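Local coordinates for cadherin-related family member 2 (Homo sapiens, PDB 5CZR), which joins microvilli of epithelial cells through calcium-dependent heterophilic adhesion to CDHR5, and so controls how microvilli pack at the apical membrane, at residues A[29-34]-A[39-44]. Sequence-based numbering, arbitrary orientation.
Sequences LVAEDQ and LTYGMS. With CA (calcium ion), chain E.
Across the first cadherin repeat, at its membrane-distal end, strand 25-32 of one sheet faces edge strand 40-44 of the other, and Y41 reaches from the second to the first. The two segments run in roughly opposite directions, their end-to-end lines 147° apart. Y41 lies along the backbone of L29 to A31. L29 O sits over one face of its ring, offset toward the rim and 3.8 Å from CZ. Near the ring plane, A31 CB meets the edge, 4.0 Å from CE1. The phenol OH accepts a weak hydrogen bond from A31 N at 3.2 Å; the N-H to oxygen angle is a bent 133°. At the base of the ring, L29 CB packs against Y41 CD1 at 3.8 Å. L29 continues inward onto V53, V60 and I78, within the beta sandwich of this Greek-key cadherin fold. Were Y41 replaced by an alanine, the A31 N-H would probably lose this weak bond and a gap would be likely to open beneath the L29-A31 backbone.

Nearer the N-terminal tip, L39 packs against A31 and D33. L39 CD1 lies 4.0 Å from A31 O and also touches D33 CB. L39 CD2 rests on D33 twice, at 3.9 Å from D33 CB and 3.8 Å from D33 OD2. D33 holds CG anti to its backbone N (chi1 -171°), which carries the carboxylate out to the calcium ion. Both of its oxygens chelate the metal, OD2 at 2.5 Å. N2 and V3 at the N-terminus, D35 and D37 from the loop that follows D33, and D82 from beyond that loop complete the site.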
ATOM      1  N   LEU A  29     -24.206   9.206 -12.002  1.00 31.01           N
ATOM      2  CA  LEU A  29     -25.436   8.432 -11.912  1.00 32.35           C
ATOM      3  C   LEU A  29     -26.270   8.705 -13.153  1.00 34.08           C
ATOM      4  O   LEU A  29     -26.468   9.860 -13.522  1.00 33.23           O
ATOM      5  CB  LEU A  29     -26.231   8.793 -10.657  1.00 31.39           C
ATOM      6  CG  LEU A  29     -25.653   8.318  -9.327  1.00 30.90           C
ATOM      7  CD1 LEU A  29     -26.347   9.006  -8.164  1.00 29.86           C
ATOM      8  CD2 LEU A  29     -25.788   6.804  -9.216  1.00 31.64           C
ATOM      9  N   VAL A  30     -26.718   7.634 -13.810  1.00 36.35           N
ATOM     10  CA  VAL A  30     -27.431   7.748 -15.072  1.00 39.67           C
ATOM     11  C   VAL A  30     -28.631   6.800 -15.069  1.00 38.34           C
ATOM     12  O   VAL A  30     -28.535   5.637 -14.705  1.00 39.49           O
ATOM     13  CB  VAL A  30     -26.547   7.430 -16.317  1.00 41.99           C
ATOM     14  CG1 VAL A  30     -27.180   8.022 -17.570  1.00 44.08           C
ATOM     15  CG2 VAL A  30     -25.131   7.951 -16.205  1.00 43.61           C
ATOM     16  N   ALA A  31     -29.760   7.346 -15.473  1.00 38.38           N
ATOM     17  CA  ALA A  31     -30.996   6.611 -15.580  1.00 40.20           C
ATOM     18  C   ALA A  31     -31.714   7.138 -16.816  1.00 41.73           C
ATOM     19  O   ALA A  31     -31.292   8.126 -17.399  1.00 40.26           O
ATOM     20  CB  ALA A  31     -31.839   6.831 -14.340  1.00 38.82           C
ATOM     21  N   GLU A  32     -32.789   6.462 -17.207  1.00 46.91           N
ATOM     22  CA  GLU A  32     -33.621   6.858 -18.345  1.00 47.48           C
ATOM     23  C   GLU A  32     -35.071   6.774 -17.938  1.00 45.92           C
ATOM     24  O   GLU A  32     -35.447   6.076 -16.968  1.00 42.49           O
ATOM     25  CB  GLU A  32     -33.368   5.956 -19.543  1.00 53.66           C
ATOM     26  CG  GLU A  32     -33.864   4.518 -19.353  1.00 62.30           C
ATOM     27  CD  GLU A  32     -33.297   3.517 -20.374  1.00 74.27           C
ATOM     28  OE1 GLU A  32     -32.183   3.752 -20.931  1.00 80.70           O
ATOM     29  OE2 GLU A  32     -33.954   2.464 -20.598  1.00 78.13           O
ATOM     30  N   ASP A  33     -35.897   7.510 -18.669  1.00 44.76           N
ATOM     31  CA  ASP A  33     -37.317   7.590 -18.346  1.00 44.22           C
ATOM     32  C   ASP A  33     -38.112   7.597 -19.634  1.00 48.22           C
ATOM     33  O   ASP A  33     -37.940   8.493 -20.468  1.00 46.99           O
ATOM     34  CB  ASP A  33     -37.608   8.858 -17.532  1.00 40.51           C
ATOM     35  CG  ASP A  33     -39.046   8.889 -16.975  1.00 38.92           C
ATOM     36  OD1 ASP A  33     -39.992   9.190 -17.743  1.00 37.79           O
ATOM     37  OD2 ASP A  33     -39.219   8.664 -15.759  1.00 35.86           O
ATOM     38  N   GLN A  34     -38.989   6.608 -19.779  1.00 51.01           N
ATOM     39  CA  GLN A  34     -39.802   6.416 -21.003  1.00 56.62           C
ATOM     40  C   GLN A  34     -40.705   7.626 -21.340  1.00 52.11           C
ATOM     41  O   GLN A  34     -41.046   7.814 -22.489  1.00 51.93           O
ATOM     42  CB  GLN A  34     -40.690   5.162 -20.866  1.00 65.23           C
ATOM     43  CG  GLN A  34     -40.866   4.344 -22.177  1.00 75.44           C
ATOM     44  CD  GLN A  34     -39.712   3.382 -22.459  1.00 84.14           C
ATOM     45  OE1 GLN A  34     -38.769   3.234 -21.664  1.00 80.88           O
ATOM     46  NE2 GLN A  34     -39.793   2.713 -23.607  1.00 91.83           N
ATOM     47  N   LEU A  39     -35.249  14.257 -14.430  1.00 32.77           N
ATOM     48  CA  LEU A  39     -34.879  13.283 -13.383  1.00 31.56           C
ATOM     49  C   LEU A  39     -33.928  13.908 -12.402  1.00 30.79           C
ATOM     50  O   LEU A  39     -33.044  14.688 -12.795  1.00 32.02           O
ATOM     51  CB  LEU A  39     -34.188  12.070 -14.004  1.00 32.02           C
ATOM     52  CG  LEU A  39     -35.006  11.340 -15.086  1.00 33.55           C
ATOM     53  CD1 LEU A  39     -34.267  10.102 -15.570  1.00 34.37           C
ATOM     54  CD2 LEU A  39     -36.393  10.975 -14.552  1.00 33.09           C
ATOM     55  N   THR A  40     -34.122  13.604 -11.116  1.00 30.00           N
ATOM     56  CA  THR A  40     -33.222  14.062 -10.076  1.00 27.75           C
ATOM     57  C   THR A  40     -32.638  12.917  -9.289  1.00 28.73           C
ATOM     58  O   THR A  40     -33.261  11.839  -9.149  1.00 32.35           O
ATOM     59  CB  THR A  40     -33.873  15.076  -9.150  1.00 28.12           C
ATOM     60  OG1 THR A  40     -35.022  14.487  -8.505  1.00 29.28           O
ATOM     61  CG2 THR A  40     -34.298  16.324  -9.943  1.00 27.87           C
ATOM     62  N   TYR A  41     -31.405  13.131  -8.820  1.00 27.15           N
ATOM     63  CA  TYR A  41     -30.574  12.063  -8.299  1.00 26.16           C
ATOM     64  C   TYR A  41     -30.106  12.350  -6.901  1.00 24.80           C
ATOM     65  O   TYR A  41     -29.905  13.504  -6.496  1.00 24.05           O
ATOM     66  CB  TYR A  41     -29.335  11.864  -9.166  1.00 25.98           C
ATOM     67  CG  TYR A  41     -29.620  11.461 -10.573  1.00 26.85           C
ATOM     68  CD1 TYR A  41     -29.776  10.131 -10.916  1.00 27.26           C
ATOM     69  CD2 TYR A  41     -29.715  12.417 -11.592  1.00 27.58           C
ATOM     70  CE1 TYR A  41     -30.028   9.759 -12.245  1.00 29.64           C
ATOM     71  CE2 TYR A  41     -29.970  12.049 -12.914  1.00 28.23           C
ATOM     72  CZ  TYR A  41     -30.123  10.724 -13.229  1.00 29.48           C
ATOM     73  OH  TYR A  41     -30.343  10.348 -14.522  1.00 32.45           O
ATOM     74  N   GLY A  42     -29.915  11.275  -6.160  1.00 24.27           N
ATOM     75  CA  GLY A  42     -29.552  11.363  -4.747  1.00 23.92           C
ATOM     76  C   GLY A  42     -28.875  10.087  -4.290  1.00 24.69           C
ATOM     77  O   GLY A  42     -28.778   9.121  -5.060  1.00 24.16           O
ATOM     78  N   MET A  43     -28.347  10.129  -3.067  1.00 24.54           N
ATOM     79  CA  MET A  43     -27.763   8.980  -2.438  1.00 25.60           C
ATOM     80  C   MET A  43     -28.093   9.032  -0.967  1.00 25.30           C
ATOM     81  O   MET A  43     -28.131  10.103  -0.374  1.00 25.82           O
ATOM     82  CB  MET A  43     -26.259   8.999  -2.670  1.00 27.72           C
ATOM     83  CG  MET A  43     -25.533   7.729  -2.349  1.00 30.69           C
ATOM     84  SD  MET A  43     -23.746   7.865  -2.655  1.00 33.10           S
ATOM     85  CE  MET A  43     -23.641   8.006  -4.399  1.00 29.57           C
ATOM     86  N   SER A  44     -28.285   7.877  -0.371  1.00 25.25           N
ATOM     87  CA  SER A  44     -28.606   7.799   1.056  1.00 27.64           C
ATOM     88  C   SER A  44     -28.014   6.552   1.726  1.00 28.04           C
ATOM     89  O   SER A  44     -27.459   5.678   1.061  1.00 26.95           O
ATOM     90  CB  SER A  44     -30.131   7.758   1.273  1.00 26.40           C
ATOM     91  OG  SER A  44     -30.711   6.580   0.727  1.00 27.38           O
TER
HETATM   92 CA    CA E1001     -41.733   9.041 -15.850  1.00 39.83          CA